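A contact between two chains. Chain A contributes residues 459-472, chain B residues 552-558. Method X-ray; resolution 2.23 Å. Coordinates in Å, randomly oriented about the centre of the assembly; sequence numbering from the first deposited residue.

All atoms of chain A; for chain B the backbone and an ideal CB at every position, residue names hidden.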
ATOM      1  N   GLY A 459      16.659 -16.005  -2.300  1.00 34.53           N
ATOM      2  CA  GLY A 459      16.326 -17.222  -3.059  1.00 35.23           C
ATOM      3  C   GLY A 459      16.031 -18.367  -2.106  1.00 35.53           C
ATOM      4  O   GLY A 459      16.642 -18.402  -1.036  1.00 35.89           O
ATOM      5  N   GLN A 460      15.093 -19.245  -2.447  1.00 36.20           N
ATOM      6  CA  GLN A 460      14.719 -20.405  -1.592  1.00 36.36           C
ATOM      7  C   GLN A 460      14.645 -21.679  -2.441  1.00 35.78           C
ATOM      8  O   GLN A 460      14.384 -21.591  -3.680  1.00 33.36           O
ATOM      9  CB  GLN A 460      13.365 -20.179  -0.915  1.00 37.70           C
ATOM     10  CG  GLN A 460      13.269 -18.898  -0.091  1.00 39.13           C
ATOM     11  CD  GLN A 460      11.837 -18.609   0.308  1.00 41.21           C
ATOM     12  OE1 GLN A 460      11.443 -18.900   1.440  1.00 44.13           O
ATOM     13  NE2 GLN A 460      11.042 -18.055  -0.609  1.00 38.61           N
ATOM     14  N   TYR A 461      14.817 -22.830  -1.784  1.00 34.81           N
ATOM     15  CA  TYR A 461      14.485 -24.144  -2.368  1.00 34.96           C
ATOM     16  C   TYR A 461      12.976 -24.325  -2.285  1.00 33.85           C
ATOM     17  O   TYR A 461      12.362 -23.807  -1.321  1.00 33.96           O
ATOM     18  CB  TYR A 461      15.207 -25.284  -1.640  1.00 36.44           C
ATOM     19  CG  TYR A 461      16.696 -25.332  -1.862  1.00 37.09           C
ATOM     20  CD1 TYR A 461      17.236 -25.959  -2.971  1.00 38.06           C
ATOM     21  CD2 TYR A 461      17.570 -24.768  -0.946  1.00 38.11           C
ATOM     22  CE1 TYR A 461      18.607 -26.009  -3.177  1.00 38.68           C
ATOM     23  CE2 TYR A 461      18.944 -24.820  -1.127  1.00 38.77           C
ATOM     24  CZ  TYR A 461      19.467 -25.449  -2.247  1.00 39.62           C
ATOM     25  OH  TYR A 461      20.826 -25.498  -2.420  1.00 40.73           O
ATOM     26  N   ASN A 462      12.419 -25.046  -3.256  1.00 32.94           N
ATOM     27  CA  ASN A 462      11.006 -25.507  -3.295  1.00 32.76           C
ATOM     28  C   ASN A 462      10.748 -26.501  -2.144  1.00 33.82           C
ATOM     29  O   ASN A 462      11.695 -26.760  -1.329  1.00 34.89           O
ATOM     30  CB  ASN A 462      10.663 -26.129  -4.653  1.00 32.04           C
ATOM     31  CG  ASN A 462      11.235 -27.524  -4.839  1.00 32.18           C
ATOM     32  OD1 ASN A 462      12.371 -27.791  -4.426  1.00 31.23           O
ATOM     33  ND2 ASN A 462      10.448 -28.412  -5.447  1.00 31.61           N
ATOM     34  N   GLN A 463       9.522 -27.039  -2.081  1.00 34.07           N
ATOM     35  CA  GLN A 463       8.997 -27.861  -0.959  1.00 35.59           C
ATOM     36  C   GLN A 463       9.958 -29.035  -0.698  1.00 36.71           C
ATOM     37  O   GLN A 463      10.415 -29.146   0.447  1.00 36.70           O
ATOM     38  CB  GLN A 463       7.553 -28.280  -1.263  1.00 35.71           C
ATOM     39  CG  GLN A 463       6.925 -29.222  -0.235  1.00 36.44           C
ATOM     40  CD  GLN A 463       6.278 -28.584   0.980  1.00 36.83           C
ATOM     41  OE1 GLN A 463       6.028 -29.256   1.983  1.00 35.90           O
ATOM     42  NE2 GLN A 463       5.979 -27.292   0.905  1.00 35.53           N
ATOM     43  N   ASP A 464      10.300 -29.839  -1.719  1.00 38.26           N
ATOM     44  CA  ASP A 464      11.148 -31.062  -1.565  1.00 40.52           C
ATOM     45  C   ASP A 464      12.621 -30.757  -1.869  1.00 41.72           C
ATOM     46  O   ASP A 464      13.386 -31.699  -1.944  1.00 44.31           O
ATOM     47  CB  ASP A 464      10.645 -32.220  -2.435  1.00 40.71           C
ATOM     48  CG  ASP A 464      10.747 -31.975  -3.931  1.00 41.47           C
ATOM     49  OD1 ASP A 464      11.411 -30.987  -4.329  1.00 41.40           O
ATOM     50  OD2 ASP A 464      10.160 -32.773  -4.693  1.00 42.37           O
ATOM     51  N   LYS A 465      12.987 -29.495  -2.086  1.00 43.40           N
ATOM     52  CA  LYS A 465      14.388 -29.006  -2.211  1.00 45.16           C
ATOM     53  C   LYS A 465      15.089 -29.559  -3.471  1.00 44.50           C
ATOM     54  O   LYS A 465      16.336 -29.508  -3.523  1.00 46.20           O
ATOM     55  CB  LYS A 465      15.152 -29.331  -0.921  1.00 48.53           C
ATOM     56  CG  LYS A 465      14.636 -28.612   0.320  1.00 51.69           C
ATOM     57  CD  LYS A 465      15.325 -29.030   1.603  1.00 55.84           C
ATOM     58  CE  LYS A 465      15.191 -28.006   2.712  1.00 58.44           C
ATOM     59  NZ  LYS A 465      16.185 -26.914   2.562  1.00 59.35           N
ATOM     60  N   THR A 466      14.347 -30.032  -4.474  1.00 43.29           N
ATOM     61  CA  THR A 466      14.892 -30.461  -5.792  1.00 43.21           C
ATOM     62  C   THR A 466      15.025 -29.257  -6.738  1.00 43.06           C
ATOM     63  O   THR A 466      15.618 -29.446  -7.814  1.00 44.00           O
ATOM     64  CB  THR A 466      14.011 -31.539  -6.440  1.00 43.43           C
ATOM     65  OG1 THR A 466      12.705 -30.988  -6.654  1.00 42.38           O
ATOM     66  CG2 THR A 466      13.935 -32.796  -5.595  1.00 42.61           C
ATOM     67  N   LYS A 467      14.486 -28.081  -6.375  1.00 41.80           N
ATOM     68  CA  LYS A 467      14.553 -26.857  -7.220  1.00 40.24           C
ATOM     69  C   LYS A 467      14.918 -25.660  -6.343  1.00 38.33           C
ATOM     70  O   LYS A 467      14.610 -25.698  -5.136  1.00 37.88           O
ATOM     71  CB  LYS A 467      13.225 -26.556  -7.914  1.00 40.55           C
ATOM     72  CG  LYS A 467      12.456 -27.738  -8.492  1.00 41.25           C
ATOM     73  CD  LYS A 467      11.045 -27.322  -8.920  1.00 40.86           C
ATOM     74  CE  LYS A 467      10.198 -28.416  -9.542  1.00 40.83           C
ATOM     75  NZ  LYS A 467       8.751 -28.075  -9.462  1.00 40.58           N
ATOM     76  N   PHE A 468      15.599 -24.677  -6.936  1.00 35.99           N
ATOM     77  CA  PHE A 468      15.932 -23.364  -6.332  1.00 35.25           C
ATOM     78  C   PHE A 468      15.285 -22.268  -7.195  1.00 33.89           C
ATOM     79  O   PHE A 468      15.321 -22.373  -8.438  1.00 33.38           O
ATOM     80  CB  PHE A 468      17.452 -23.197  -6.202  1.00 35.58           C
ATOM     81  CG  PHE A 468      17.892 -22.038  -5.333  1.00 35.49           C
ATOM     82  CD1 PHE A 468      18.059 -22.192  -3.966  1.00 35.60           C
ATOM     83  CD2 PHE A 468      18.143 -20.787  -5.878  1.00 34.78           C
ATOM     84  CE1 PHE A 468      18.460 -21.124  -3.179  1.00 35.54           C
ATOM     85  CE2 PHE A 468      18.564 -19.732  -5.090  1.00 34.33           C
ATOM     86  CZ  PHE A 468      18.714 -19.898  -3.740  1.00 34.61           C
ATOM     87  N   SER A 469      14.694 -21.241  -6.575  1.00 33.08           N
ATOM     88  CA  SER A 469      14.110 -20.108  -7.333  1.00 32.16           C
ATOM     89  C   SER A 469      13.993 -18.861  -6.461  1.00 31.83           C
ATOM     90  O   SER A 469      14.537 -18.855  -5.369  1.00 32.02           O
ATOM     91  CB  SER A 469      12.790 -20.514  -7.918  1.00 32.01           C
ATOM     92  OG  SER A 469      12.346 -19.553  -8.850  1.00 31.98           O
ATOM     93  N   PHE A 470      13.324 -17.821  -6.971  1.00 31.08           N
ATOM     94  CA  PHE A 470      12.866 -16.679  -6.166  1.00 30.68           C
ATOM     95  C   PHE A 470      11.353 -16.742  -6.188  1.00 30.50           C
ATOM     96  O   PHE A 470      10.782 -16.830  -7.274  1.00 31.23           O
ATOM     97  CB  PHE A 470      13.461 -15.361  -6.669  1.00 30.56           C
ATOM     98  CG  PHE A 470      14.970 -15.315  -6.598  1.00 31.22           C
ATOM     99  CD1 PHE A 470      15.751 -15.969  -7.540  1.00 31.50           C
ATOM    100  CD2 PHE A 470      15.616 -14.696  -5.543  1.00 31.29           C
ATOM    101  CE1 PHE A 470      17.137 -15.951  -7.461  1.00 31.96           C
ATOM    102  CE2 PHE A 470      17.004 -14.661  -5.475  1.00 31.79           C
ATOM    103  CZ  PHE A 470      17.762 -15.280  -6.436  1.00 31.83           C
ATOM    104  N   TYR A 471      10.760 -16.709  -4.997  1.00 30.28           N
ATOM    105  CA  TYR A 471       9.306 -16.739  -4.736  1.00 29.81           C
ATOM    106  C   TYR A 471       8.891 -15.323  -4.336  1.00 29.71           C
ATOM    107  O   TYR A 471       9.700 -14.665  -3.664  1.00 30.56           O
ATOM    108  CB  TYR A 471       8.996 -17.775  -3.650  1.00 29.66           C
ATOM    109  CG  TYR A 471       9.214 -19.188  -4.107  1.00 29.15           C
ATOM    110  CD1 TYR A 471      10.451 -19.797  -3.977  1.00 29.71           C
ATOM    111  CD2 TYR A 471       8.190 -19.906  -4.683  1.00 28.98           C
ATOM    112  CE1 TYR A 471      10.668 -21.097  -4.406  1.00 29.83           C
ATOM    113  CE2 TYR A 471       8.407 -21.182  -5.179  1.00 30.05           C
ATOM    114  CZ  TYR A 471       9.650 -21.779  -5.038  1.00 29.89           C
ATOM    115  OH  TYR A 471       9.846 -23.045  -5.494  1.00 30.62           O
ATOM    116  N   GLY A 472       7.689 -14.897  -4.747  1.00 29.27           N
ATOM    117  CA  GLY A 472       7.052 -13.641  -4.325  1.00 28.91           C
ATOM    118  C   GLY A 472       7.812 -12.469  -4.883  1.00 28.42           C
ATOM    119  O   GLY A 472       8.226 -11.604  -4.107  1.00 28.44           O
TER
ATOM    120  N   UNK B 552       0.770 -24.130  -4.629  1.00 29.14           N
ATOM    121  CA  UNK B 552       0.851 -24.180  -3.146  1.00 29.01           C
ATOM    122  C   UNK B 552       1.742 -25.334  -2.687  1.00 29.51           C
ATOM    123  O   UNK B 552       2.588 -25.098  -1.845  1.00 29.15           O
ATOM    124  CB  UNK B 552      -0.543 -24.330  -2.534  1.00 29.01           C
ATOM    125  N   UNK B 553       1.550 -26.553  -3.191  1.00 30.97           N
ATOM    126  CA  UNK B 553       2.271 -27.748  -2.663  1.00 31.56           C
ATOM    127  C   UNK B 553       3.777 -27.544  -2.792  1.00 32.94           C
ATOM    128  O   UNK B 553       4.513 -28.052  -1.929  1.00 34.35           O
ATOM    129  CB  UNK B 553       1.851 -29.018  -3.406  1.00 31.56           C
ATOM    130  N   UNK B 554       4.222 -26.849  -3.837  1.00 33.65           N
ATOM    131  CA  UNK B 554       5.660 -26.791  -4.204  1.00 34.05           C
ATOM    132  C   UNK B 554       6.322 -25.566  -3.558  1.00 33.94           C
ATOM    133  O   UNK B 554       7.535 -25.409  -3.744  1.00 33.49           O
ATOM    134  CB  UNK B 554       5.830 -26.739  -5.724  1.00 34.05           C
ATOM    135  N   UNK B 555       5.601 -24.778  -2.750  1.00 33.43           N
ATOM    136  CA  UNK B 555       6.179 -23.592  -2.059  1.00 33.26           C
ATOM    137  C   UNK B 555       7.260 -24.018  -1.067  1.00 34.07           C
ATOM    138  O   UNK B 555       7.191 -25.085  -0.479  1.00 32.68           O
ATOM    139  CB  UNK B 555       5.089 -22.806  -1.328  1.00 33.26           C
ATOM    140  N   UNK B 556       8.294 -23.180  -0.830  1.00 34.99           N
ATOM    141  CA  UNK B 556       9.260 -23.439   0.232  1.00 36.40           C
ATOM    142  C   UNK B 556       8.541 -23.848   1.526  1.00 37.78           C
ATOM    143  O   UNK B 556       7.590 -23.126   1.932  1.00 38.14           O
ATOM    144  CB  UNK B 556      10.131 -22.204   0.472  1.00 36.40           C
ATOM    145  N   UNK B 557       8.978 -24.965   2.130  1.00 38.43           N
ATOM    146  CA  UNK B 557       8.461 -25.503   3.419  1.00 38.07           C
ATOM    147  C   UNK B 557       9.106 -24.770   4.609  1.00 38.56           C
ATOM    148  O   UNK B 557      10.339 -24.647   4.634  1.00 39.42           O
ATOM    149  CB  UNK B 557       8.734 -27.005   3.523  1.00 38.07           C
ATOM    150  N   UNK B 558       8.298 -24.286   5.554  1.00 38.06           N
ATOM    151  CA  UNK B 558       8.766 -23.887   6.918  1.00 39.43           C
ATOM    152  C   UNK B 558       7.940 -24.670   7.933  1.00 40.16           C
ATOM    153  O   UNK B 558       6.706 -24.633   7.828  1.00 39.59           O
ATOM    154  CB  UNK B 558       8.627 -22.382   7.153  1.00 39.43           C
TER

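Chain A places little constraint on positions 552 and 553. At 552 the CA-to-CB bond points away, at 553 sideways, and neither ideal CB has an atom of chain A within 5.5 Å, so many side chains would suit both. The backbone matters more: 552 opens a type I turn closed by the amide of 555, whose N lies 3.2 Å from O of 552. Both deposited residues are phenylalanine; the ring of Phe B553 leads away from chain A, while its carbonyl O lies 3.1 Å from Gln A463 CB.

At 554 the CA-to-CB bond also points away, yet the ideal CB lies 4.9 Å from both Asn A462 ND2 and Lys A467 NZ. An amide donor and a positive charge within reach of a short side chain call for an acceptor, best an acidic one; aspartate fits, and asparagine or a bent glutamate might. The residue is Asp B554. Its OD1 accepts a hydrogen bond from Asn A462 ND2 (2.9 Å), and its OD2 forms a salt bridge with Lys A467 NZ (3.0 Å). A water donates to Asp B554 OD2 (2.8 Å) and lies 2.6 Å from Tyr A471 OH, linking the two. The backbone adds a bond independent of side chain, from Gln A463 N to Asp B554 O (3.1 Å).

Position 555 again directs CB away, but the ring of Tyr A471 is near enough for a long, flexible apolar chain to turn back to it; methionine or leucine would be reasonable. Met B555, with all three chi angles in m, brings CE to 3.8 Å from Tyr A471 CD2. Its carbonyl O accepts a hydrogen bond from Gln A463 NE2 (2.9 Å).

At 556 phi is -45° and psi 130°, values that proline accommodates well. The ideal CB is only 3.3 Å from Tyr A461 O, and the backbone N faces the Tyr A471 ring, so a compact apolar residue is favoured: proline, perhaps alanine. Pro B556 lays its ring over one face of Tyr A471, with CD 3.4 Å from the ring centroid and almost on the normal, a CH-pi contact. Its CG also packs 3.6 Å from Gln A460 NE2.

The CB at 557 points toward chain A, 3.8 Å from Gln A463 NE2, but with space beyond; polar residues of several sizes would suit. His B557 leads its ring away, leaving ND1 3.6 Å from Gln A463 OE1.

Position 558 points away with no neighbour in chain A. Its extended backbone suits a beta-branched residue among others, and Val B558 makes no contact.

Chain B, residues 552-558: FFDMPHV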
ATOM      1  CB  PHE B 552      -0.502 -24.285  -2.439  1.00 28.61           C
ATOM      2  CG  PHE B 552      -0.358 -24.110  -0.946  1.00 28.05           C
ATOM      3  CD1 PHE B 552      -0.037 -25.187  -0.131  1.00 27.77           C
ATOM      4  CD2 PHE B 552      -0.486 -22.858  -0.360  1.00 27.84           C
ATOM      5  CE1 PHE B 552       0.132 -25.026   1.229  1.00 27.55           C
ATOM      6  CE2 PHE B 552      -0.315 -22.694   1.008  1.00 27.09           C
ATOM      7  CZ  PHE B 552       0.003 -23.778   1.789  1.00 27.65           C
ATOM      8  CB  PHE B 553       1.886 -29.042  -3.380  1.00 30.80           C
ATOM      9  CG  PHE B 553       0.478 -29.503  -3.112  1.00 30.15           C
ATOM     10  CD1 PHE B 553      -0.135 -29.247  -1.895  1.00 29.35           C
ATOM     11  CD2 PHE B 553      -0.217 -30.222  -4.070  1.00 29.76           C
ATOM     12  CE1 PHE B 553      -1.415 -29.697  -1.641  1.00 28.73           C
ATOM     13  CE2 PHE B 553      -1.503 -30.666  -3.821  1.00 29.68           C
ATOM     14  CZ  PHE B 553      -2.093 -30.407  -2.599  1.00 29.24           C
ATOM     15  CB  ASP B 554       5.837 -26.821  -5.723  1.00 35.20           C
ATOM     16  CG  ASP B 554       7.178 -27.395  -6.166  1.00 36.23           C
ATOM     17  OD1 ASP B 554       7.544 -28.472  -5.664  1.00 36.32           O
ATOM     18  OD2 ASP B 554       7.852 -26.732  -6.982  1.00 37.01           O
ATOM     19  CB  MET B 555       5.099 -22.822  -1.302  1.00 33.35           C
ATOM     20  CG  MET B 555       4.048 -22.203  -2.231  1.00 33.13           C
ATOM     21  SD  MET B 555       4.754 -21.003  -3.369  1.00 32.06           S
ATOM     22  CE  MET B 555       5.273 -19.729  -2.230  1.00 32.70           C
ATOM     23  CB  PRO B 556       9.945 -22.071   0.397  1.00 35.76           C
ATOM     24  CG  PRO B 556       9.922 -21.501  -1.004  1.00 35.49           C
ATOM     25  CD  PRO B 556       8.589 -21.944  -1.564  1.00 34.98           C
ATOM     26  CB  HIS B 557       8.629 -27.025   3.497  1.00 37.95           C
ATOM     27  CG  HIS B 557       8.042 -27.602   4.744  1.00 38.38           C
ATOM     28  ND1 HIS B 557       6.695 -27.476   5.052  1.00 38.32           N
ATOM     29  CD2 HIS B 557       8.614 -28.217   5.800  1.00 38.88           C
ATOM     30  CE1 HIS B 557       6.460 -28.009   6.233  1.00 38.82           C
ATOM     31  NE2 HIS B 557       7.626 -28.466   6.720  1.00 39.07           N
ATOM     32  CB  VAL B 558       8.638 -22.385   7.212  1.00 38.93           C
ATOM     33  CG1 VAL B 558       9.067 -22.076   8.639  1.00 38.76           C
ATOM     34  CG2 VAL B 558       9.414 -21.530   6.218  1.00 38.99           C
TER
HETATM   35  O   HOH W   1       7.814 -23.937  -6.921  1.00 36.00           O
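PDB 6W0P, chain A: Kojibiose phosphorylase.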